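Quinonprotein alcohol dehydrogenase-like protein (Bacteroides thetaiotaomicron VPI-5482, PDB 4R5O) is of unknown function but joins an immunoglobulin-like beta-sandwich domain to a seven-bladed beta-propeller and binds calcium ions. Local coordinates at residues 27-32 against 93-98; 47-52 against 80-85; 230-235 against 286-291. One frame throughout, in Å; residues are numbered along the deposited sequence.

Contact 1 of 3, residues 27-32 against 93-98; sequences SQVLEL and SFSSNH
Leu30 and Phe94 mark the tightly packed side of a parallel strand pair in the immunoglobulin-like domain, a worked example of how one ladder can have two unlike faces. On the inner face Leu30 CD1 lies 4.3 Å from Phe94 CB, and Ser96 lies buried beside them. Between the strands the backbone bonds alternate as parallel pairing requires: Gln28 N gives its hydrogen to Ser93 O (2.9 Å), Gln28 O receives Ser95 N, and Leu30 repeats the scheme with Ser95 O and Asn97 N.

The other face, with Val29, Ser95, Glu31 and Asn97, is more open to solvent, and polar contacts stand there beside the packing of Val29 CG1 on Asn97 CB. Asn97 CG stands anti to its backbone N (chi1 180°), and its side chain runs beside that of Glu31. ND2 reaches the syn side of Glu31 OE2 at 2.9 Å; OE2 lies in the amide plane, though the carboxylate itself is turned 70° from it. A water tied to Glu31 OE1, Leu32 N and Asn97 O closes this end. At the far end Ser27 OG and Ser93 OG share a hydrogen bond of 2.9 Å.

Strand 28-31 is the sheet's edge, while strand 86-97 also pairs with strand 74-83; Leu36 of strand 35-38 packs on Gln28, Leu30 and Phe94.

Contact 2 of 3, residues 47-52 against 80-85; sequences GATYSW and IIKNKY
Tyr50 CG (chi1 -63°) and Ile81 CG1 (chi1 -44°) both stand anti to the carbonyl carbon, which brings CG1 beside Tyr50 CD2; Ile81 CG2, anti to the backbone N, goes over the ring. From this non-hydrogen-bonded antiparallel pair the two side chains run side by side in the same direction. Ile81 CG2 sits over the centre of the tyrosine ring in a CH-pi contact, 4.1 Å from the centroid, while Ile81 CD1 packs against Tyr50 CE2 at 3.7 Å. Ala48 CB adds a further apolar touch to the same CG2.

The side chains of Thr49 and Lys82, a hydrogen-bonded pair, lie side by side on the opposite face. Thr49 N donates to Lys82 O (2.8 Å) and Lys82 N returns a nearly straight bond to Thr49 O (2.9 Å), while the extended lysine chain leads off from the partner strand. Beyond them Ile80 N donates to Ser51 O, and the reverse bond from Ser51 N to Ile80 O is weak. Past the last backbone bond of the ladder, a water spans Gly47 O and Lys82 O.

Strand 74-83 lies between strands 49-54 and 86-97, so that Ile81 also packs on Val88 and Met90; Ser51 OG is hydrogen-bonded to Glu58 of strand 57-60.

Contact 3 of 3, residues 230-235 against 286-291; sequences IIYNGK and GNVYTL
Tyr232 meets Val288 where two successive blades of the seven-bladed beta-propeller face each other. The example illustrates how such blades adhere through side chains, for the two strands are not paired: the nearest CA atoms, those of Tyr232 and Val288, are 7.5 Å apart. On the first blade, Tyr232 to Lys235 form a type I' turn, closed by mutual backbone hydrogen bonds between its end residues. Asn233 and Gly234, both with positive phi, fill its middle, and this hairpin joins strands 228-232 and 235-239.

Following 286-291 in order, Gly286 comes first. Its O lies near the plane of the Tyr232 ring, at the edge, 3.8 Å from CE1. Asn287 follows, and its CA comes obliquely to the phenol end, 3.5 Å from Tyr232 OH. That hydroxyl is hydrogen-bonded to Ile303 O of the neighbouring strand 297-303, so the tyrosine reaches across the interface into the second blade by its polar end as well.

Val288 then carries most of the contact. Tyr232 CG is anti to its backbone N (chi1 -174°), and the side chain slides past that of Val288 in the opposite sense. Val288 CG2 presses on one face of the ring, offset toward the rim, in a CH-pi contact 3.6 Å from the centroid; Asn233 OD1 lies above the opposite face, toward the rim. Leu237 of strand 235-239 touches both Tyr232 and Val288. The two branches of the valine also serve Ile230: CG1 meets Ile230 CG2 at 4.1 Å, and CG2 touches Ile230 CD1 at 4.0 Å.

How the contacts relate
Contacts 1 and 2 belong to one sheet of the immunoglobulin-like domain, whose adjacent strands 86-97 and 74-83 each supply one side of a contact; their centres are about 27 Å apart. Both are backbone ladders, parallel at the sheet's edge in contact 1 and antiparallel in contact 2. Contact 1 is partly buried, with a polar outer face, whereas contact 2 is a surface contact with an apolar patch on one side. Contact 3, partly buried like contact 1, lies in the propeller, on the far side of the chain's centre, about 64 Å from contact 2 between centres. It joins separate sheets, so side chains replace the ladder, although its methyl-over-tyrosine theme recurs in contact 2.

Contact 1 of 3, residues 27-32 against 93-98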
ATOM      1  N   SER A  27     -28.226  -1.691  -9.277  1.00 62.91           N
ATOM      2  CA  SER A  27     -27.111  -1.462  -8.373  1.00 61.59           C
ATOM      3  C   SER A  27     -27.079   0.011  -7.946  1.00 64.15           C
ATOM      4  O   SER A  27     -27.242   0.904  -8.770  1.00 64.95           O
ATOM      5  CB  SER A  27     -25.800  -1.879  -9.034  1.00 64.58           C
ATOM      6  OG  SER A  27     -24.696  -1.720  -8.156  1.00 74.06           O
ATOM      7  N   GLN A  28     -26.923   0.244  -6.642  1.00 59.49           N
ATOM      8  CA  GLN A  28     -26.936   1.567  -6.006  1.00 59.08           C
ATOM      9  C   GLN A  28     -25.545   2.164  -5.863  1.00 61.45           C
ATOM     10  O   GLN A  28     -24.604   1.480  -5.444  1.00 60.82           O
ATOM     11  CB  GLN A  28     -27.567   1.473  -4.602  1.00 60.40           C
ATOM     12  CG  GLN A  28     -29.002   0.929  -4.558  1.00 68.21           C
ATOM     13  CD  GLN A  28     -29.978   1.853  -5.242  1.00 78.69           C
ATOM     14  OE1 GLN A  28     -30.182   3.014  -4.846  1.00 79.83           O
ATOM     15  NE2 GLN A  28     -30.600   1.353  -6.282  1.00 53.39           N
ATOM     16  N   VAL A  29     -25.421   3.455  -6.196  1.00 56.20           N
ATOM     17  CA  VAL A  29     -24.173   4.186  -6.027  1.00 54.38           C
ATOM     18  C   VAL A  29     -24.519   5.404  -5.142  1.00 58.56           C
ATOM     19  O   VAL A  29     -25.437   6.173  -5.453  1.00 60.29           O
ATOM     20  CB  VAL A  29     -23.447   4.550  -7.356  1.00 56.60           C
ATOM     21  CG1 VAL A  29     -22.161   5.304  -7.078  1.00 56.20           C
ATOM     22  CG2 VAL A  29     -23.129   3.308  -8.176  1.00 54.75           C
ATOM     23  N   LEU A  30     -23.830   5.514  -4.001  1.00 52.68           N
ATOM     24  CA  LEU A  30     -24.023   6.579  -3.006  1.00 51.70           C
ATOM     25  C   LEU A  30     -22.768   7.416  -2.820  1.00 54.48           C
ATOM     26  O   LEU A  30     -21.670   6.922  -3.050  1.00 52.57           O
ATOM     27  CB  LEU A  30     -24.426   5.992  -1.624  1.00 50.78           C
ATOM     28  CG  LEU A  30     -25.719   5.191  -1.567  1.00 54.33           C
ATOM     29  CD1 LEU A  30     -25.430   3.648  -1.540  1.00 52.37           C
ATOM     30  CD2 LEU A  30     -26.566   5.648  -0.390  1.00 54.66           C
ATOM     31  N   GLU A  31     -22.927   8.657  -2.344  1.00 52.26           N
ATOM     32  CA  GLU A  31     -21.781   9.497  -2.009  1.00 52.19           C
ATOM     33  C   GLU A  31     -21.286   9.147  -0.627  1.00 56.19           C
ATOM     34  O   GLU A  31     -22.070   8.657   0.194  1.00 56.12           O
ATOM     35  CB  GLU A  31     -22.118  11.009  -2.087  1.00 54.18           C
ATOM     36  CG  GLU A  31     -22.583  11.517  -3.443  1.00 58.53           C
ATOM     37  CD  GLU A  31     -21.639  11.395  -4.621  1.00 81.89           C
ATOM     38  OE1 GLU A  31     -20.403  11.438  -4.420  1.00 81.16           O
ATOM     39  OE2 GLU A  31     -22.148  11.319  -5.762  1.00 83.82           O
ATOM     40  N   LEU A  32     -19.996   9.409  -0.348  1.00 52.69           N
ATOM     41  CA  LEU A  32     -19.469   9.230   1.005  1.00 52.46           C
ATOM     42  C   LEU A  32     -20.245  10.178   1.914  1.00 57.48           C
ATOM     43  O   LEU A  32     -20.505  11.327   1.533  1.00 57.89           O
ATOM     44  CB  LEU A  32     -17.944   9.454   1.067  1.00 51.94           C
ATOM     45  CG  LEU A  32     -17.078   8.377   0.422  1.00 55.99           C
ATOM     46  CD1 LEU A  32     -15.677   8.886   0.152  1.00 55.65           C
ATOM     47  CD2 LEU A  32     -17.075   7.087   1.241  1.00 58.34           C
ATOM     48  N   SER A  93     -26.877  -4.717  -5.243  1.00 49.02           N
ATOM     49  CA  SER A  93     -25.539  -4.394  -4.789  1.00 48.54           C
ATOM     50  C   SER A  93     -25.445  -2.890  -4.599  1.00 53.21           C
ATOM     51  O   SER A  93     -26.287  -2.146  -5.111  1.00 53.53           O
ATOM     52  CB  SER A  93     -24.486  -4.923  -5.756  1.00 51.09           C
ATOM     53  OG  SER A  93     -24.682  -4.400  -7.057  1.00 65.61           O
ATOM     54  N   PHE A  94     -24.495  -2.451  -3.773  1.00 49.65           N
ATOM     55  CA  PHE A  94     -24.280  -1.032  -3.530  1.00 48.82           C
ATOM     56  C   PHE A  94     -22.789  -0.761  -3.430  1.00 51.59           C
ATOM     57  O   PHE A  94     -21.994  -1.674  -3.175  1.00 49.72           O
ATOM     58  CB  PHE A  94     -25.024  -0.525  -2.291  1.00 50.44           C
ATOM     59  CG  PHE A  94     -24.594  -1.056  -0.951  1.00 50.51           C
ATOM     60  CD1 PHE A  94     -25.180  -2.187  -0.417  1.00 52.36           C
ATOM     61  CD2 PHE A  94     -23.679  -0.365  -0.179  1.00 51.67           C
ATOM     62  CE1 PHE A  94     -24.847  -2.625   0.860  1.00 52.37           C
ATOM     63  CE2 PHE A  94     -23.334  -0.817   1.085  1.00 54.02           C
ATOM     64  CZ  PHE A  94     -23.932  -1.934   1.603  1.00 51.53           C
ATOM     65  N   SER A  95     -22.418   0.489  -3.714  1.00 48.23           N
ATOM     66  CA  SER A  95     -21.041   0.965  -3.692  1.00 46.73           C
ATOM     67  C   SER A  95     -21.026   2.449  -3.462  1.00 50.98           C
ATOM     68  O   SER A  95     -22.027   3.114  -3.678  1.00 51.95           O
ATOM     69  CB  SER A  95     -20.320   0.610  -4.995  1.00 48.34           C
ATOM     70  OG  SER A  95     -20.947   1.225  -6.109  1.00 55.80           O
ATOM     71  N   SER A  96     -19.888   2.966  -3.017  1.00 48.71           N
ATOM     72  CA  SER A  96     -19.644   4.387  -2.780  1.00 49.27           C
ATOM     73  C   SER A  96     -19.081   5.046  -4.031  1.00 54.11           C
ATOM     74  O   SER A  96     -18.323   4.410  -4.760  1.00 54.96           O
ATOM     75  CB  SER A  96     -18.679   4.571  -1.606  1.00 49.81           C
ATOM     76  OG  SER A  96     -17.478   3.840  -1.808  1.00 49.21           O
ATOM     77  N   ASN A  97     -19.430   6.307  -4.270  1.00 50.08           N
ATOM     78  CA  ASN A  97     -18.891   7.085  -5.377  1.00 49.51           C
ATOM     79  C   ASN A  97     -17.686   7.839  -4.834  1.00 53.95           C
ATOM     80  O   ASN A  97     -17.797   8.990  -4.405  1.00 55.34           O
ATOM     81  CB  ASN A  97     -19.963   8.014  -6.004  1.00 46.58           C
ATOM     82  CG  ASN A  97     -19.457   8.854  -7.158  1.00 69.49           C
ATOM     83  OD1 ASN A  97     -18.584   8.448  -7.930  1.00 67.68           O
ATOM     84  ND2 ASN A  97     -20.009  10.037  -7.329  1.00 60.17           N
ATOM     85  N   HIS A  98     -16.552   7.160  -4.767  1.00 49.07           N
ATOM     86  CA  HIS A  98     -15.330   7.755  -4.235  1.00 48.65           C
ATOM     87  C   HIS A  98     -14.266   7.859  -5.356  1.00 53.02           C
ATOM     88  O   HIS A  98     -14.369   7.186  -6.387  1.00 50.86           O
ATOM     89  CB  HIS A  98     -14.799   6.952  -3.022  1.00 48.18           C
ATOM     90  CG  HIS A  98     -14.422   5.545  -3.352  1.00 50.81           C
ATOM     91  ND1 HIS A  98     -15.357   4.525  -3.334  1.00 52.53           N
ATOM     92  CD2 HIS A  98     -13.225   5.036  -3.723  1.00 51.32           C
ATOM     93  CE1 HIS A  98     -14.697   3.435  -3.680  1.00 50.99           C
ATOM     94  NE2 HIS A  98     -13.411   3.694  -3.925  1.00 50.64           N
TER
HETATM   95  O   HOH W   1     -18.554  10.512  -2.406  1.00 47.76           O

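Contact 2 of 3, residues 47-52 against 80-85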
ATOM      1  N   GLY A  47     -46.929 -10.921  10.460  1.00 77.91           N
ATOM      2  CA  GLY A  47     -46.118 -12.085  10.809  1.00 76.87           C
ATOM      3  C   GLY A  47     -44.853 -12.295  10.005  1.00 78.44           C
ATOM      4  O   GLY A  47     -44.237 -13.363  10.092  1.00 77.78           O
ATOM      5  N   ALA A  48     -44.451 -11.275   9.226  1.00 74.28           N
ATOM      6  CA  ALA A  48     -43.245 -11.339   8.402  1.00 72.74           C
ATOM      7  C   ALA A  48     -42.007 -10.973   9.199  1.00 76.61           C
ATOM      8  O   ALA A  48     -42.044 -10.085  10.051  1.00 78.09           O
ATOM      9  CB  ALA A  48     -43.371 -10.418   7.207  1.00 73.09           C
ATOM     10  N   THR A  49     -40.916 -11.675   8.918  1.00 71.39           N
ATOM     11  CA  THR A  49     -39.605 -11.459   9.517  1.00 69.84           C
ATOM     12  C   THR A  49     -38.630 -11.226   8.358  1.00 71.78           C
ATOM     13  O   THR A  49     -38.835 -11.748   7.257  1.00 70.46           O
ATOM     14  CB  THR A  49     -39.195 -12.607  10.457  1.00 76.13           C
ATOM     15  OG1 THR A  49     -39.093 -13.829   9.727  1.00 74.54           O
ATOM     16  CG2 THR A  49     -40.132 -12.759  11.649  1.00 75.19           C
ATOM     17  N   TYR A  50     -37.603 -10.398   8.599  1.00 66.99           N
ATOM     18  CA  TYR A  50     -36.612  -9.991   7.603  1.00 64.54           C
ATOM     19  C   TYR A  50     -35.204 -10.461   7.976  1.00 66.14           C
ATOM     20  O   TYR A  50     -34.905 -10.692   9.151  1.00 67.12           O
ATOM     21  CB  TYR A  50     -36.623  -8.450   7.467  1.00 65.49           C
ATOM     22  CG  TYR A  50     -37.923  -7.843   6.966  1.00 68.38           C
ATOM     23  CD1 TYR A  50     -39.057  -7.804   7.775  1.00 71.27           C
ATOM     24  CD2 TYR A  50     -37.978  -7.175   5.747  1.00 69.02           C
ATOM     25  CE1 TYR A  50     -40.247  -7.223   7.331  1.00 72.31           C
ATOM     26  CE2 TYR A  50     -39.155  -6.564   5.305  1.00 70.85           C
ATOM     27  CZ  TYR A  50     -40.284  -6.582   6.105  1.00 79.82           C
ATOM     28  OH  TYR A  50     -41.446  -5.976   5.675  1.00 84.43           O
ATOM     29  N   SER A  51     -34.331 -10.572   6.963  1.00 58.69           N
ATOM     30  CA  SER A  51     -32.924 -10.936   7.082  1.00 55.31           C
ATOM     31  C   SER A  51     -32.157 -10.227   5.988  1.00 56.29           C
ATOM     32  O   SER A  51     -32.354 -10.504   4.804  1.00 56.02           O
ATOM     33  CB  SER A  51     -32.734 -12.450   7.021  1.00 56.93           C
ATOM     34  OG  SER A  51     -31.376 -12.852   7.139  1.00 56.73           O
ATOM     35  N   TRP A  52     -31.347  -9.255   6.384  1.00 51.16           N
ATOM     36  CA  TRP A  52     -30.550  -8.445   5.469  1.00 49.45           C
ATOM     37  C   TRP A  52     -29.128  -8.931   5.490  1.00 57.56           C
ATOM     38  O   TRP A  52     -28.471  -8.849   6.530  1.00 57.61           O
ATOM     39  CB  TRP A  52     -30.633  -6.955   5.852  1.00 46.62           C
ATOM     40  CG  TRP A  52     -32.008  -6.368   5.712  1.00 46.63           C
ATOM     41  CD1 TRP A  52     -32.994  -6.354   6.652  1.00 49.96           C
ATOM     42  CD2 TRP A  52     -32.549  -5.718   4.551  1.00 45.99           C
ATOM     43  NE1 TRP A  52     -34.108  -5.704   6.161  1.00 49.54           N
ATOM     44  CE2 TRP A  52     -33.869  -5.318   4.869  1.00 50.37           C
ATOM     45  CE3 TRP A  52     -32.036  -5.408   3.279  1.00 45.99           C
ATOM     46  CZ2 TRP A  52     -34.672  -4.600   3.973  1.00 50.17           C
ATOM     47  CZ3 TRP A  52     -32.851  -4.735   2.377  1.00 48.10           C
ATOM     48  CH2 TRP A  52     -34.148  -4.325   2.729  1.00 49.83           C
ATOM     49  N   ILE A  80     -34.071 -11.330   2.586  1.00 57.64           N
ATOM     50  CA  ILE A  80     -34.906 -12.510   2.714  1.00 57.15           C
ATOM     51  C   ILE A  80     -36.058 -12.140   3.628  1.00 61.74           C
ATOM     52  O   ILE A  80     -35.830 -11.757   4.774  1.00 60.95           O
ATOM     53  CB  ILE A  80     -34.097 -13.739   3.213  1.00 59.57           C
ATOM     54  CG1 ILE A  80     -32.769 -13.911   2.427  1.00 58.86           C
ATOM     55  CG2 ILE A  80     -34.957 -14.995   3.157  1.00 59.54           C
ATOM     56  CD1 ILE A  80     -31.825 -14.879   2.986  1.00 66.83           C
ATOM     57  N   ILE A  81     -37.289 -12.179   3.104  1.00 59.83           N
ATOM     58  CA  ILE A  81     -38.506 -11.897   3.882  1.00 60.45           C
ATOM     59  C   ILE A  81     -39.265 -13.208   3.979  1.00 65.90           C
ATOM     60  O   ILE A  81     -39.567 -13.820   2.952  1.00 65.00           O
ATOM     61  CB  ILE A  81     -39.356 -10.737   3.306  1.00 63.20           C
ATOM     62  CG1 ILE A  81     -38.457  -9.552   2.886  1.00 61.66           C
ATOM     63  CG2 ILE A  81     -40.464 -10.339   4.307  1.00 64.76           C
ATOM     64  CD1 ILE A  81     -39.110  -8.490   2.144  1.00 65.71           C
ATOM     65  N   LYS A  82     -39.523 -13.647   5.220  1.00 64.78           N
ATOM     66  CA  LYS A  82     -40.124 -14.931   5.588  1.00 65.35           C
ATOM     67  C   LYS A  82     -41.417 -14.764   6.402  1.00 71.04           C
ATOM     68  O   LYS A  82     -41.489 -13.876   7.244  1.00 72.28           O
ATOM     69  CB  LYS A  82     -39.051 -15.652   6.435  1.00 66.94           C
ATOM     70  CG  LYS A  82     -39.332 -17.045   6.969  1.00 84.00           C
ATOM     71  CD  LYS A  82     -38.079 -17.536   7.712  1.00 94.23           C
ATOM     72  CE  LYS A  82     -38.222 -18.892   8.359  1.00106.51           C
ATOM     73  NZ  LYS A  82     -36.963 -19.304   9.040  1.00111.66           N
ATOM     74  N   ASN A  83     -42.424 -15.626   6.167  1.00 68.77           N
ATOM     75  CA  ASN A  83     -43.663 -15.704   6.972  1.00 69.83           C
ATOM     76  C   ASN A  83     -44.076 -17.183   7.039  1.00 72.57           C
ATOM     77  O   ASN A  83     -43.431 -18.017   6.407  1.00 71.38           O
ATOM     78  CB  ASN A  83     -44.808 -14.792   6.462  1.00 70.59           C
ATOM     79  CG  ASN A  83     -45.466 -15.152   5.150  1.00 86.71           C
ATOM     80  OD1 ASN A  83     -45.181 -16.171   4.510  1.00 81.72           O
ATOM     81  ND2 ASN A  83     -46.391 -14.306   4.721  1.00 79.09           N
ATOM     82  N   LYS A  84     -45.149 -17.502   7.773  1.00 70.39           N
ATOM     83  CA  LYS A  84     -45.648 -18.862   8.010  1.00 70.52           C
ATOM     84  C   LYS A  84     -45.786 -19.673   6.695  1.00 74.61           C
ATOM     85  O   LYS A  84     -45.488 -20.871   6.688  1.00 74.27           O
ATOM     86  CB  LYS A  84     -47.014 -18.783   8.725  1.00 73.74           C
ATOM     87  CG  LYS A  84     -47.526 -20.109   9.285  1.00 83.93           C
ATOM     88  CD  LYS A  84     -48.875 -19.961   9.980  1.00 87.98           C
ATOM     89  CE  LYS A  84     -49.397 -21.296  10.464  1.00 88.55           C
ATOM     90  NZ  LYS A  84     -50.677 -21.167  11.212  1.00 87.82           N
ATOM     91  N   TYR A  85     -46.148 -18.999   5.588  1.00 71.14           N
ATOM     92  CA  TYR A  85     -46.462 -19.604   4.297  1.00 70.66           C
ATOM     93  C   TYR A  85     -45.289 -19.665   3.301  1.00 73.68           C
ATOM     94  O   TYR A  85     -45.337 -20.489   2.381  1.00 75.63           O
ATOM     95  CB  TYR A  85     -47.589 -18.817   3.640  1.00 72.56           C
ATOM     96  CG  TYR A  85     -48.825 -18.758   4.513  1.00 75.56           C
ATOM     97  CD1 TYR A  85     -49.709 -19.829   4.574  1.00 78.05           C
ATOM     98  CD2 TYR A  85     -49.116 -17.627   5.268  1.00 77.22           C
ATOM     99  CE1 TYR A  85     -50.835 -19.794   5.394  1.00 79.36           C
ATOM    100  CE2 TYR A  85     -50.254 -17.570   6.074  1.00 79.72           C
ATOM    101  CZ  TYR A  85     -51.111 -18.657   6.135  1.00 87.94           C
ATOM    102  OH  TYR A  85     -52.234 -18.617   6.932  1.00 93.09           O
TER
HETATM  103  O   HOH W   2     -42.090 -15.096  10.213  1.00 64.27           O

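Contact 3 of 3, residues 230-235 against 286-291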
ATOM      1  N   ILE A 230      16.201  -1.628  -7.434  1.00 37.88           N
ATOM      2  CA  ILE A 230      15.722  -0.797  -8.536  1.00 37.48           C
ATOM      3  C   ILE A 230      16.172  -1.429  -9.836  1.00 45.34           C
ATOM      4  O   ILE A 230      17.179  -2.146  -9.853  1.00 46.01           O
ATOM      5  CB  ILE A 230      16.209   0.682  -8.409  1.00 40.22           C
ATOM      6  CG1 ILE A 230      15.318   1.659  -9.228  1.00 39.43           C
ATOM      7  CG2 ILE A 230      17.718   0.836  -8.707  1.00 40.82           C
ATOM      8  CD1 ILE A 230      15.520   3.128  -9.030  1.00 32.68           C
ATOM      9  N   ILE A 231      15.417  -1.183 -10.925  1.00 42.48           N
ATOM     10  CA  ILE A 231      15.806  -1.612 -12.259  1.00 41.50           C
ATOM     11  C   ILE A 231      16.497  -0.419 -12.897  1.00 44.59           C
ATOM     12  O   ILE A 231      15.950   0.690 -12.876  1.00 44.03           O
ATOM     13  CB  ILE A 231      14.650  -2.184 -13.129  1.00 43.29           C
ATOM     14  CG1 ILE A 231      13.813  -3.245 -12.398  1.00 41.70           C
ATOM     15  CG2 ILE A 231      15.153  -2.680 -14.487  1.00 43.57           C
ATOM     16  CD1 ILE A 231      14.507  -4.435 -11.847  1.00 48.12           C
ATOM     17  N   TYR A 232      17.697  -0.637 -13.438  1.00 39.61           N
ATOM     18  CA  TYR A 232      18.464   0.422 -14.067  1.00 39.29           C
ATOM     19  C   TYR A 232      19.355  -0.159 -15.120  1.00 47.80           C
ATOM     20  O   TYR A 232      20.190  -1.019 -14.808  1.00 47.02           O
ATOM     21  CB  TYR A 232      19.283   1.172 -13.003  1.00 39.12           C
ATOM     22  CG  TYR A 232      20.033   2.394 -13.481  1.00 40.02           C
ATOM     23  CD1 TYR A 232      19.379   3.406 -14.185  1.00 40.70           C
ATOM     24  CD2 TYR A 232      21.345   2.631 -13.072  1.00 41.80           C
ATOM     25  CE1 TYR A 232      20.039   4.566 -14.570  1.00 40.29           C
ATOM     26  CE2 TYR A 232      22.007   3.808 -13.417  1.00 43.59           C
ATOM     27  CZ  TYR A 232      21.340   4.785 -14.154  1.00 49.30           C
ATOM     28  OH  TYR A 232      21.935   5.994 -14.465  1.00 45.63           O
ATOM     29  N   ASN A 233      19.168   0.303 -16.383  1.00 46.71           N
ATOM     30  CA  ASN A 233      19.942  -0.106 -17.557  1.00 47.84           C
ATOM     31  C   ASN A 233      20.135  -1.624 -17.629  1.00 50.35           C
ATOM     32  O   ASN A 233      21.282  -2.104 -17.690  1.00 50.69           O
ATOM     33  CB  ASN A 233      21.312   0.573 -17.585  1.00 53.81           C
ATOM     34  CG  ASN A 233      21.303   1.864 -18.338  1.00 85.20           C
ATOM     35  OD1 ASN A 233      20.806   2.899 -17.861  1.00 85.82           O
ATOM     36  ND2 ASN A 233      21.816   1.802 -19.563  1.00 73.55           N
ATOM     37  N   GLY A 234      19.012  -2.346 -17.622  1.00 42.68           N
ATOM     38  CA  GLY A 234      18.988  -3.795 -17.743  1.00 41.09           C
ATOM     39  C   GLY A 234      19.506  -4.563 -16.550  1.00 43.98           C
ATOM     40  O   GLY A 234      19.636  -5.792 -16.631  1.00 45.24           O
ATOM     41  N   LYS A 235      19.755  -3.858 -15.422  1.00 38.61           N
ATOM     42  CA  LYS A 235      20.269  -4.466 -14.195  1.00 37.97           C
ATOM     43  C   LYS A 235      19.355  -4.247 -13.005  1.00 43.78           C
ATOM     44  O   LYS A 235      18.609  -3.274 -12.959  1.00 46.52           O
ATOM     45  CB  LYS A 235      21.672  -3.910 -13.826  1.00 38.55           C
ATOM     46  CG  LYS A 235      22.763  -3.991 -14.911  1.00 40.46           C
ATOM     47  CD  LYS A 235      23.117  -5.401 -15.327  1.00 52.47           C
ATOM     48  CE  LYS A 235      24.130  -5.379 -16.451  1.00 55.79           C
ATOM     49  NZ  LYS A 235      24.575  -6.751 -16.832  1.00 54.77           N
ATOM     50  N   GLY A 286      17.983  11.582 -14.814  1.00 48.33           N
ATOM     51  CA  GLY A 286      17.876  10.248 -15.400  1.00 46.61           C
ATOM     52  C   GLY A 286      18.814   9.239 -14.785  1.00 50.29           C
ATOM     53  O   GLY A 286      18.921   8.110 -15.274  1.00 50.78           O
ATOM     54  N   ASN A 287      19.506   9.643 -13.703  1.00 46.21           N
ATOM     55  CA  ASN A 287      20.474   8.807 -12.999  1.00 45.09           C
ATOM     56  C   ASN A 287      19.875   8.248 -11.707  1.00 48.32           C
ATOM     57  O   ASN A 287      18.858   8.746 -11.220  1.00 48.60           O
ATOM     58  CB  ASN A 287      21.766   9.582 -12.700  1.00 39.86           C
ATOM     59  CG  ASN A 287      22.593   9.863 -13.929  1.00 51.56           C
ATOM     60  OD1 ASN A 287      23.107  10.962 -14.115  1.00 41.72           O
ATOM     61  ND2 ASN A 287      22.651   8.926 -14.854  1.00 55.11           N
ATOM     62  N   VAL A 288      20.489   7.161 -11.193  1.00 43.33           N
ATOM     63  CA  VAL A 288      20.055   6.502  -9.967  1.00 41.33           C
ATOM     64  C   VAL A 288      20.986   6.932  -8.879  1.00 44.62           C
ATOM     65  O   VAL A 288      22.197   6.969  -9.079  1.00 46.04           O
ATOM     66  CB  VAL A 288      19.966   4.966 -10.120  1.00 43.09           C
ATOM     67  CG1 VAL A 288      19.922   4.249  -8.771  1.00 41.85           C
ATOM     68  CG2 VAL A 288      18.745   4.613 -10.963  1.00 42.44           C
ATOM     69  N   TYR A 289      20.407   7.270  -7.724  1.00 39.04           N
ATOM     70  CA  TYR A 289      21.126   7.713  -6.548  1.00 38.23           C
ATOM     71  C   TYR A 289      20.872   6.828  -5.372  1.00 41.37           C
ATOM     72  O   TYR A 289      19.747   6.404  -5.141  1.00 41.40           O
ATOM     73  CB  TYR A 289      20.719   9.152  -6.181  1.00 39.17           C
ATOM     74  CG  TYR A 289      21.215  10.208  -7.133  1.00 40.36           C
ATOM     75  CD1 TYR A 289      20.595  10.412  -8.362  1.00 41.22           C
ATOM     76  CD2 TYR A 289      22.217  11.095  -6.754  1.00 42.90           C
ATOM     77  CE1 TYR A 289      21.033  11.406  -9.238  1.00 41.12           C
ATOM     78  CE2 TYR A 289      22.656  12.105  -7.614  1.00 44.63           C
ATOM     79  CZ  TYR A 289      22.058  12.256  -8.854  1.00 49.04           C
ATOM     80  OH  TYR A 289      22.462  13.272  -9.673  1.00 48.33           O
ATOM     81  N   THR A 290      21.904   6.600  -4.585  1.00 38.35           N
ATOM     82  CA  THR A 290      21.815   5.893  -3.317  1.00 37.15           C
ATOM     83  C   THR A 290      22.807   6.581  -2.382  1.00 40.83           C
ATOM     84  O   THR A 290      23.364   7.604  -2.742  1.00 41.04           O
ATOM     85  CB  THR A 290      22.026   4.380  -3.488  1.00 41.30           C
ATOM     86  OG1 THR A 290      21.636   3.716  -2.274  1.00 40.04           O
ATOM     87  CG2 THR A 290      23.464   3.997  -3.909  1.00 39.98           C
ATOM     88  N   LEU A 291      22.990   6.045  -1.184  1.00 39.34           N
ATOM     89  CA  LEU A 291      23.948   6.548  -0.201  1.00 39.37           C
ATOM     90  C   LEU A 291      25.020   5.515   0.096  1.00 45.65           C
ATOM     91  O   LEU A 291      24.787   4.298   0.020  1.00 45.01           O
ATOM     92  CB  LEU A 291      23.264   6.955   1.124  1.00 38.04           C
ATOM     93  CG  LEU A 291      22.174   8.008   1.116  1.00 38.79           C
ATOM     94  CD1 LEU A 291      21.709   8.230   2.504  1.00 37.98           C
ATOM     95  CD2 LEU A 291      22.633   9.325   0.518  1.00 37.11           C
TER